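PDB 4P98: extracellular solute-binding protein from Conexibacter woesei, which probably binds a small solute, perhaps a nucleoside as its PnrA-like relatives do, outside the cell membrane for uptake by an ABC transporter. Local coordinates for residues 33-38 with 80-85; 100-105 with 115-120; 119-124 with 269-274; 126-131 with 276-281. One frame throughout, in Å; residues are numbered along the deposited sequence. Where two conformers were deposited one is given.

Contacts 1, 2 and 3 belong to one lobe and its six-stranded parallel sheet, and contact 4 lies where the chain passes to the second lobe. Contact 2 joins strands 101-105 and 118-123, and contact 3 continues from strand 118-123 to 268-271, sharing Asp119 and Gly120. Contact 1 meets contact 2 through Gly83 N and Ser105 OG, 2.9 Å apart, and contact 3 where His82 ND1 lies 3.7 Å from Trp121 CZ2. Contacts 3 and 4 touch at Leu273 N and Gln127 OE1, whereas contacts 2 and 4 have centres about 25 Å apart. The strand ends at contacts 1 and 3 point toward the interlobe cleft, where solute binding is expected in this family.

Contact 1 (33-38 with 80-85)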
# COMPACT_ATOMS: atom_id res chain seq x y z
N ALA A 33 3.42 -6.94 0.22
CA ALA A 33 2.69 -5.74 0.60
C ALA A 33 3.57 -4.51 0.31
O ALA A 33 4.14 -4.43 -0.78
CB ALA A 33 2.25 -5.82 2.05
N PHE A 34 3.69 -3.58 1.26
CA PHE A 34 4.34 -2.27 1.00
C PHE A 34 5.66 -2.37 0.24
O PHE A 34 5.83 -1.70 -0.77
CB PHE A 34 4.56 -1.50 2.32
CG PHE A 34 5.17 -0.14 2.14
CD1 PHE A 34 4.40 0.93 1.66
CD2 PHE A 34 6.50 0.11 2.47
CE1 PHE A 34 4.95 2.18 1.51
CE2 PHE A 34 7.05 1.36 2.32
CZ PHE A 34 6.27 2.40 1.83
N ASN A 35 6.59 -3.21 0.70
CA ASN A 35 7.89 -3.25 0.05
C ASN A 35 7.85 -3.97 -1.28
O ASN A 35 8.54 -3.56 -2.21
CB ASN A 35 8.97 -3.83 0.96
CG ASN A 35 9.21 -2.94 2.16
OD1 ASN A 35 9.96 -1.97 2.10
ND2 ASN A 35 8.58 -3.28 3.26
N ALA A 36 7.01 -5.00 -1.37
CA ALA A 36 6.82 -5.71 -2.63
C ALA A 36 6.27 -4.77 -3.70
O ALA A 36 6.59 -4.90 -4.88
CB ALA A 36 5.88 -6.88 -2.45
N TRP A 37 5.45 -3.81 -3.29
CA TRP A 37 4.86 -2.85 -4.25
C TRP A 37 5.93 -2.03 -4.97
O TRP A 37 5.83 -1.78 -6.17
CB TRP A 37 3.83 -1.95 -3.59
CG TRP A 37 2.67 -2.69 -2.95
CD1 TRP A 37 2.20 -3.94 -3.27
CD2 TRP A 37 1.85 -2.23 -1.87
NE1 TRP A 37 1.14 -4.27 -2.46
CE2 TRP A 37 0.90 -3.23 -1.60
CE3 TRP A 37 1.81 -1.05 -1.11
CZ2 TRP A 37 -0.07 -3.11 -0.61
CZ3 TRP A 37 0.85 -0.92 -0.12
CH2 TRP A 37 -0.07 -1.95 0.13
N ALA A 38 6.96 -1.61 -4.24
CA ALA A 38 8.09 -0.90 -4.85
C ALA A 38 8.91 -1.81 -5.74
O ALA A 38 9.32 -1.42 -6.83
CB ALA A 38 8.96 -0.26 -3.79
N VAL A 80 16.26 5.79 -4.80
CA VAL A 80 14.91 5.83 -4.28
C VAL A 80 14.85 5.21 -2.89
O VAL A 80 15.14 4.02 -2.71
CB VAL A 80 13.99 5.03 -5.22
CG1 VAL A 80 12.57 4.99 -4.68
CG2 VAL A 80 14.02 5.60 -6.64
N GLY A 81 14.45 6.00 -1.90
CA GLY A 81 14.20 5.50 -0.55
C GLY A 81 12.74 5.21 -0.39
O GLY A 81 11.89 6.12 -0.45
N HIS A 82 12.43 3.93 -0.19
CA HIS A 82 11.05 3.48 -0.10
C HIS A 82 10.62 3.29 1.34
O HIS A 82 11.01 2.31 2.00
CB HIS A 82 10.84 2.21 -0.91
CG HIS A 82 9.43 1.75 -0.93
ND1 HIS A 82 8.42 2.50 -1.51
CD2 HIS A 82 8.84 0.63 -0.46
CE1 HIS A 82 7.28 1.85 -1.39
NE2 HIS A 82 7.51 0.72 -0.75
N GLY A 83 9.81 4.22 1.84
CA GLY A 83 9.33 4.18 3.22
C GLY A 83 9.81 5.38 4.02
O GLY A 83 10.94 5.83 3.85
N ILE A 84 8.95 5.89 4.89
CA ILE A 84 9.26 7.09 5.68
C ILE A 84 10.54 6.92 6.53
O ILE A 84 11.28 7.88 6.73
CB ILE A 84 8.02 7.52 6.52
CG1 ILE A 84 8.21 8.93 7.10
CG2 ILE A 84 7.69 6.48 7.60
CD1 ILE A 84 6.97 9.50 7.81
N ASP A 85 10.82 5.70 6.98
CA ASP A 85 12.02 5.45 7.80
C ASP A 85 13.33 5.70 7.04
O ASP A 85 14.36 5.96 7.66
CB ASP A 85 12.01 4.03 8.36
CG ASP A 85 10.93 3.81 9.41
OD1 ASP A 85 10.40 4.79 9.97
OD2 ASP A 85 10.60 2.63 9.67
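His82 is sandwiched between Phe34 and Ala38, and three kinds of interaction hold its ring there. The first is aromatic. Phe34 and His82 reach toward each other tip to tip and form an offset stack, with centroids 4.0 Å apart and planes 15° from parallel. Phe34 has CG anti to its backbone N (chi1 -178°), beside the carbonyl carbon, which keeps the root of the ring on the side of its own C=O. NE2 of His82 lies over one face toward the rim, 3.2 Å from Phe34 CE2.

The second is a CH-pi contact on the opposite face of the imidazole, where Ala38 CB sits over the centre, 3.4 Å from the centroid. The ring is thus gripped from both faces. The third is polar: His82 NE2 donates to Phe34 O at 2.9 Å, coming from above the carbonyl plane and bending to 154° at the hydrogen. One residue, Phe34, therefore supplies both a stacking ring and an acceptor, which fixes the rotation of the imidazole. An alanine in place of His82 would probably leave Phe34 O without this donor and open a gap between the Phe34 ring and the Ala38 methyl.

At the edges, Asn35 OD1 lies near the imidazole plane, 3.8 Å from His82 CD2, while its own amide is bonded to Gly27 and Asp31. Gly83 CA abuts the edge of the Phe34 ring.

The contact clamps the start of helix 34-45 to the end of strand 78-82, which runs between strands 22-25 and 101-105 of the sheet, with Tyr252 of helix 249-261 against Ala38 and Leu248 against His82.

Contact 2 (100-105 with 115-120)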
# COMPACT_ATOMS: atom_id res chain seq x y z
N VAL A 100 23.00 14.06 -8.53
CA VAL A 100 22.32 12.77 -8.44
C VAL A 100 20.88 13.04 -8.03
O VAL A 100 20.59 14.02 -7.33
CB VAL A 100 23.04 11.84 -7.44
CG1 VAL A 100 22.35 10.48 -7.35
CG2 VAL A 100 24.49 11.64 -7.89
N HIS A 101 19.97 12.19 -8.47
CA HIS A 101 18.54 12.38 -8.26
C HIS A 101 18.03 11.39 -7.21
O HIS A 101 18.42 10.22 -7.22
CB HIS A 101 17.81 12.22 -9.60
CG HIS A 101 18.43 13.03 -10.70
ND1 HIS A 101 19.25 12.48 -11.66
CD2 HIS A 101 18.40 14.36 -10.95
CE1 HIS A 101 19.67 13.44 -12.47
NE2 HIS A 101 19.17 14.58 -12.06
N PHE A 102 17.19 11.87 -6.30
CA PHE A 102 16.71 11.08 -5.17
C PHE A 102 15.20 11.14 -5.02
O PHE A 102 14.58 12.14 -5.39
CB PHE A 102 17.35 11.58 -3.88
CG PHE A 102 18.86 11.48 -3.86
CD1 PHE A 102 19.64 12.47 -4.43
CD2 PHE A 102 19.48 10.40 -3.25
CE1 PHE A 102 21.03 12.38 -4.42
CE2 PHE A 102 20.87 10.31 -3.23
CZ PHE A 102 21.64 11.29 -3.81
N SER A 103 14.63 10.08 -4.44
CA SER A 103 13.21 10.04 -4.09
C SER A 103 13.05 9.63 -2.64
O SER A 103 13.76 8.74 -2.15
CB SER A 103 12.47 9.08 -4.99
OG SER A 103 11.17 8.79 -4.51
N ALA A 104 12.10 10.26 -1.97
CA ALA A 104 11.79 9.92 -0.58
C ALA A 104 10.29 9.91 -0.39
O ALA A 104 9.56 10.58 -1.13
CB ALA A 104 12.43 10.94 0.36
N SER A 105 9.82 9.14 0.59
CA SER A 105 8.40 9.07 0.90
C SER A 105 8.16 9.54 2.30
O SER A 105 9.04 9.47 3.15
CB SER A 105 7.85 7.66 0.68
OG SER A 105 8.36 6.71 1.62
N PRO A 115 15.23 19.08 -0.88
CA PRO A 115 16.29 19.74 -1.63
C PRO A 115 15.97 19.77 -3.13
O PRO A 115 15.08 19.03 -3.59
CB PRO A 115 17.53 18.87 -1.35
CG PRO A 115 17.22 18.10 -0.11
CD PRO A 115 15.73 17.89 -0.14
N PRO A 116 16.67 20.60 -3.91
CA PRO A 116 16.38 20.75 -5.35
C PRO A 116 16.49 19.47 -6.16
O PRO A 116 15.97 19.42 -7.27
CB PRO A 116 17.44 21.75 -5.83
CG PRO A 116 17.92 22.45 -4.60
CD PRO A 116 17.83 21.43 -3.51
N ASN A 117 17.18 18.47 -5.63
CA ASN A 117 17.38 17.22 -6.34
C ASN A 117 16.61 16.03 -5.77
O ASN A 117 16.95 14.88 -6.05
CB ASN A 117 18.88 16.87 -6.45
CG ASN A 117 19.56 16.69 -5.10
OD1 ASN A 117 19.11 17.23 -4.08
ND2 ASN A 117 20.68 15.97 -5.09
N VAL A 118 15.56 16.31 -4.99
CA VAL A 118 14.75 15.24 -4.43
C VAL A 118 13.28 15.42 -4.81
O VAL A 118 12.75 16.52 -4.69
CB VAL A 118 14.87 15.20 -2.88
CG1 VAL A 118 14.16 13.98 -2.33
CG2 VAL A 118 16.33 15.24 -2.44
N ASP A 119 12.66 14.35 -5.28
CA ASP A 119 11.20 14.27 -5.43
C ASP A 119 10.63 13.50 -4.23
O ASP A 119 11.24 12.54 -3.74
CB ASP A 119 10.82 13.52 -6.73
CG ASP A 119 11.02 14.34 -8.01
OD1 ASP A 119 11.40 15.54 -7.96
OD2 ASP A 119 10.76 13.75 -9.09
N GLY A 120 9.46 13.91 -3.77
CA GLY A 120 8.79 13.26 -2.65
C GLY A 120 7.41 12.74 -2.99
O GLY A 120 6.78 13.18 -3.96
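Phe102 lies side by side with Asn117, its ring edge facing the amide, with CE1 3.7 Å from ND2 and the two planes 75° apart. Asn117 has CG between its backbone N and carbonyl carbon (chi1 61°), a position that holds CG against Val100 O. ND2 donates to that oxygen at 3.0 Å, the carbonyl lying somewhat out of the amide plane. The same nitrogen also donates to Ala94 O, so it ties the start of strand 101-105 to the end of helix 84-94. An alanine at Asn117 would probably leave Val100 O and Ala94 O without this side-chain donor and undo the tie between strand start and helix end.

Beyond it the backbones pair in parallel. Phe102 N bonds to Asn117 O, Asp119 N to Phe102 O at 2.9 Å, and Ala104 N to Asp119 O. Phe102, Ala104 and Val118 share one face, where Phe102 CB meets Val118 CG2 at 4.1 Å and Ala94 of helix 84-94 packs against Phe102 and Val118. Ser103 and Asp119 share the other; Ser103 OG bonds to Tyr255 OH of helix 249-261, and Asp119 OD1 to Arg267 N.

A type I turn from Pro115 to Val118 leads into the second strand. Helices on both faces of parallel strands give the three-layer alpha/beta build of a Rossmann-like lobe, as in periplasmic binding proteins.

Contact 3 (119-124 with 269-274); sequences DGWTYD and DVLALG
Gly120 to Thr122 and Asp269 to Leu271 form a parallel beta pairing at the edge of the six-stranded sheet, where strand 268-271 is the outermost. Three backbone bonds carry it: Asp269 N to Gly120 O, Thr122 N to Asp269 O, and Leu271 N to Thr122 O, the last nearly straight at 177° and 2.8 Å long. Water 1 also donates to Gly120 O at 2.7 Å and to Asp269 OD2, which gives the carbonyl a second donor and tethers the carboxylate beside the strand. Farther along, water 2 links Leu271 O to Asp124 N.

On one face Thr122 and Val270 lie side by side, their CG2 methyls 4.1 Å apart, while Thr122 OG1 bonds to Gly106 O. On the other, Trp121 crosses Leu271, and its CE3 meets Leu271 CD1 at 4.1 Å. Tyr255 of helix 249-261 touches Trp121, and Thr251 touches Leu271.

A strand that joins the sheet's edge after the chain has built the second lobe is consistent with the type I periplasmic binding protein fold, whose lobes are not each contiguous in sequence.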
# COMPACT_ATOMS: atom_id res chain seq x y z
N ASP A 119 12.66 14.35 -5.28
CA ASP A 119 11.20 14.27 -5.43
C ASP A 119 10.63 13.50 -4.23
O ASP A 119 11.24 12.54 -3.74
CB ASP A 119 10.82 13.52 -6.73
CG ASP A 119 11.02 14.34 -8.01
OD1 ASP A 119 11.40 15.54 -7.96
OD2 ASP A 119 10.76 13.75 -9.09
N GLY A 120 9.46 13.91 -3.77
CA GLY A 120 8.79 13.26 -2.65
C GLY A 120 7.41 12.74 -2.99
O GLY A 120 6.78 13.18 -3.96
N TRP A 121 6.93 11.79 -2.19
CA TRP A 121 5.55 11.33 -2.32
C TRP A 121 4.94 10.89 -1.01
O TRP A 121 5.65 10.63 -0.01
CB TRP A 121 5.42 10.24 -3.40
CG TRP A 121 6.12 8.95 -3.07
CD1 TRP A 121 7.43 8.63 -3.31
CD2 TRP A 121 5.54 7.79 -2.45
NE1 TRP A 121 7.70 7.35 -2.88
CE2 TRP A 121 6.55 6.82 -2.33
CE3 TRP A 121 4.25 7.48 -1.97
CZ2 TRP A 121 6.33 5.56 -1.76
CZ3 TRP A 121 4.03 6.22 -1.41
CH2 TRP A 121 5.07 5.28 -1.31
N THR A 122 3.62 10.81 -1.02
CA THR A 122 2.85 10.43 0.14
C THR A 122 1.56 9.71 -0.30
O THR A 122 1.20 9.70 -1.49
CB THR A 122 2.51 11.66 1.01
OG1 THR A 122 1.96 11.23 2.26
CG2 THR A 122 1.52 12.56 0.32
N TYR A 123 0.90 9.08 0.68
CA TYR A 123 -0.42 8.51 0.52
C TYR A 123 -1.12 8.50 1.87
O TYR A 123 -0.48 8.67 2.91
CB TYR A 123 -0.36 7.09 -0.03
CG TYR A 123 0.22 6.04 0.93
CD1 TYR A 123 1.59 5.99 1.21
CD2 TYR A 123 -0.60 5.09 1.52
CE1 TYR A 123 2.11 5.02 2.07
CE2 TYR A 123 -0.08 4.11 2.37
CZ TYR A 123 1.28 4.09 2.64
OH TYR A 123 1.79 3.12 3.50
N ASP A 124 -2.43 8.30 1.84
CA ASP A 124 -3.23 8.33 3.06
C ASP A 124 -3.70 6.91 3.39
O ASP A 124 -4.37 6.26 2.58
CB ASP A 124 -4.44 9.26 2.89
CG ASP A 124 -4.07 10.75 2.91
OD1 ASP A 124 -3.05 11.15 3.52
OD2 ASP A 124 -4.82 11.54 2.32
N ASP A 269 4.29 14.18 -5.11
CA ASP A 269 3.19 13.38 -5.62
C ASP A 269 2.34 12.76 -4.51
O ASP A 269 2.86 12.21 -3.53
CB ASP A 269 3.76 12.30 -6.55
CG ASP A 269 4.52 12.87 -7.73
OD1 ASP A 269 3.95 13.76 -8.41
OD2 ASP A 269 5.68 12.45 -7.99
N VAL A 270 1.02 12.86 -4.66
CA VAL A 270 0.11 12.17 -3.79
C VAL A 270 -0.40 10.93 -4.55
O VAL A 270 -0.92 11.04 -5.66
CB VAL A 270 -1.07 13.06 -3.37
CG1 VAL A 270 -1.98 12.32 -2.41
CG2 VAL A 270 -0.55 14.33 -2.70
N LEU A 271 -0.22 9.76 -3.96
CA LEU A 271 -0.77 8.54 -4.55
C LEU A 271 -2.11 8.30 -3.88
O LEU A 271 -2.17 8.11 -2.67
CB LEU A 271 0.18 7.35 -4.36
CG LEU A 271 1.26 7.18 -5.44
CD1 LEU A 271 2.26 8.32 -5.42
CD2 LEU A 271 1.96 5.84 -5.23
N ALA A 272 -3.18 8.32 -4.66
CA ALA A 272 -4.54 8.29 -4.10
C ALA A 272 -5.52 7.53 -5.00
O ALA A 272 -5.19 7.16 -6.12
CB ALA A 272 -5.04 9.71 -3.87
N LEU A 273 -6.73 7.29 -4.49
CA LEU A 273 -7.74 6.58 -5.26
C LEU A 273 -8.12 7.36 -6.50
O LEU A 273 -8.21 6.79 -7.59
CB LEU A 273 -8.99 6.33 -4.42
CG LEU A 273 -8.83 5.33 -3.28
CD1 LEU A 273 -9.97 5.48 -2.28
CD2 LEU A 273 -8.77 3.92 -3.84
N GLY A 274 -8.28 8.67 -6.33
CA GLY A 274 -8.66 9.56 -7.42
C GLY A 274 -7.73 9.57 -8.62
O GLY A 274 -8.19 9.71 -9.74
O HOH W 1 7.60 11.99 -6.23
O HOH W 2 -3.86 8.75 -0.60

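Contact 4 (126-131 with 276-281); sequences GQLGYL and RGIVLT
Ile278 pushes its branched side chain into a hollow on helix 125-137, bordered by Gln127, Leu128 and Leu131. Its two arms do different work. The longer arm runs out anti at chi2 (171°) and brings CD1 3.7 Å from Gln127 CB. The shorter one, CG2, touches Leu128 CD2 at 3.8 Å and Leu131 CD2 at 4.1 Å. The Leu128 side chain crosses that of Ile278 at about a right angle, whereas Gln127 meets it at a slant.

A second bump projects the opposite way. In Leu131 chi1 sets CG anti to the backbone N, and chi2 (57°) then sets the CD branches, of which CD2 enters the notch between Ile278 and Leu280, close to the backbone carbon of Val279. There CD2 of Leu131 and CD2 of Leu280 lie 3.5 Å apart, tighter than usual for methyl groups. Each segment thus fills a dent in the other: Ile278 enters the helix surface, and Leu131 enters the loop between the Ile278 and Leu280 side chains. Val279 points away from the helix.

No hydrogen bond crosses between the two segments, and the contact is held by hydrocarbon packing. The polar tip of Gln127 is engaged beside it, OE1 accepting from Leu273 N, while Ile278 is bonded through its backbone to Ala272. Val298 of helix 294-307 touches both Leu131 and Leu280.

The helix follows strand 118-123 and the loop follows strand 268-271, so two chain crossings between lobes lie against each other, consistent with the hinge of a two-lobed type I periplasmic binding protein.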
# COMPACT_ATOMS: atom_id res chain seq x y z
N GLY A 126 -5.94 5.90 5.39
CA GLY A 126 -7.40 5.87 5.39
C GLY A 126 -7.99 5.48 4.04
O GLY A 126 -9.05 4.87 4.00
N GLN A 127 -7.31 5.84 2.95
CA GLN A 127 -7.79 5.52 1.59
C GLN A 127 -7.66 4.05 1.21
O GLN A 127 -8.51 3.53 0.50
CB GLN A 127 -7.13 6.39 0.54
CG GLN A 127 -7.67 7.81 0.57
CD GLN A 127 -7.48 8.57 -0.72
OE1 GLN A 127 -7.12 8.02 -1.74
NE2 GLN A 127 -7.73 9.87 -0.66
N LEU A 128 -6.59 3.40 1.65
CA LEU A 128 -6.48 1.95 1.50
C LEU A 128 -7.63 1.29 2.24
O LEU A 128 -8.27 0.37 1.71
CB LEU A 128 -5.17 1.42 2.06
CG LEU A 128 -3.86 1.87 1.43
CD1 LEU A 128 -2.72 1.36 2.32
CD2 LEU A 128 -3.69 1.34 0.02
N GLY A 129 -7.91 1.75 3.45
CA GLY A 129 -9.03 1.24 4.22
C GLY A 129 -10.35 1.44 3.51
O GLY A 129 -11.14 0.51 3.37
N TYR A 130 -10.55 2.66 3.01
CA TYR A 130 -11.79 2.99 2.32
C TYR A 130 -12.05 2.07 1.13
O TYR A 130 -13.16 1.59 0.96
CB TYR A 130 -11.82 4.46 1.89
CG TYR A 130 -13.19 4.94 1.47
CD1 TYR A 130 -14.06 5.49 2.41
CD2 TYR A 130 -13.62 4.81 0.16
CE1 TYR A 130 -15.32 5.93 2.04
CE2 TYR A 130 -14.89 5.25 -0.22
CZ TYR A 130 -15.73 5.81 0.72
OH TYR A 130 -16.99 6.23 0.36
N LEU A 131 -11.03 1.81 0.31
CA LEU A 131 -11.20 0.93 -0.83
C LEU A 131 -11.52 -0.52 -0.41
O LEU A 131 -12.36 -1.18 -1.03
CB LEU A 131 -9.97 0.97 -1.73
CG LEU A 131 -10.01 0.10 -2.98
CD1 LEU A 131 -11.23 0.44 -3.85
CD2 LEU A 131 -8.73 0.23 -3.76
N ARG A 276 -5.43 6.96 -9.29
CA ARG A 276 -4.96 5.58 -9.53
C ARG A 276 -3.54 5.30 -8.98
O ARG A 276 -2.85 4.38 -9.42
CB ARG A 276 -5.13 5.18 -11.01
CG ARG A 276 -6.59 5.31 -11.47
CD ARG A 276 -6.85 4.72 -12.86
NE ARG A 276 -6.14 3.46 -13.06
CZ ARG A 276 -6.57 2.24 -12.72
NH1 ARG A 276 -7.77 2.06 -12.16
NH2 ARG A 276 -5.79 1.19 -12.94
N GLY A 277 -3.14 6.09 -7.97
CA GLY A 277 -1.94 5.81 -7.20
C GLY A 277 -2.21 4.66 -6.24
O GLY A 277 -1.30 3.94 -5.86
N ILE A 278 -3.47 4.55 -5.82
CA ILE A 278 -3.99 3.40 -5.07
C ILE A 278 -4.96 2.66 -5.99
O ILE A 278 -5.91 3.25 -6.50
CB ILE A 278 -4.73 3.82 -3.79
CG1 ILE A 278 -3.76 4.49 -2.82
CG2 ILE A 278 -5.41 2.62 -3.15
CD1 ILE A 278 -4.42 5.13 -1.61
N VAL A 279 -4.71 1.36 -6.18
CA VAL A 279 -5.53 0.52 -7.06
C VAL A 279 -5.73 -0.86 -6.43
O VAL A 279 -5.13 -1.17 -5.40
CB VAL A 279 -4.86 0.31 -8.43
CG1 VAL A 279 -4.73 1.64 -9.18
CG2 VAL A 279 -3.48 -0.34 -8.29
N LEU A 280 -6.58 -1.67 -7.06
CA LEU A 280 -6.75 -3.07 -6.67
C LEU A 280 -5.76 -3.97 -7.37
O LEU A 280 -5.39 -3.73 -8.51
CB LEU A 280 -8.16 -3.55 -7.00
CG LEU A 280 -9.31 -2.92 -6.22
CD1 LEU A 280 -10.61 -3.52 -6.69
CD2 LEU A 280 -9.15 -3.08 -4.72
N THR A 281 -5.32 -5.03 -6.69
CA THR A 281 -4.68 -6.14 -7.36
C THR A 281 -5.72 -6.83 -8.25
O THR A 281 -6.92 -6.74 -7.99
CB THR A 281 -4.21 -7.20 -6.35
OG1 THR A 281 -5.31 -7.52 -5.48
CG2 THR A 281 -3.05 -6.69 -5.53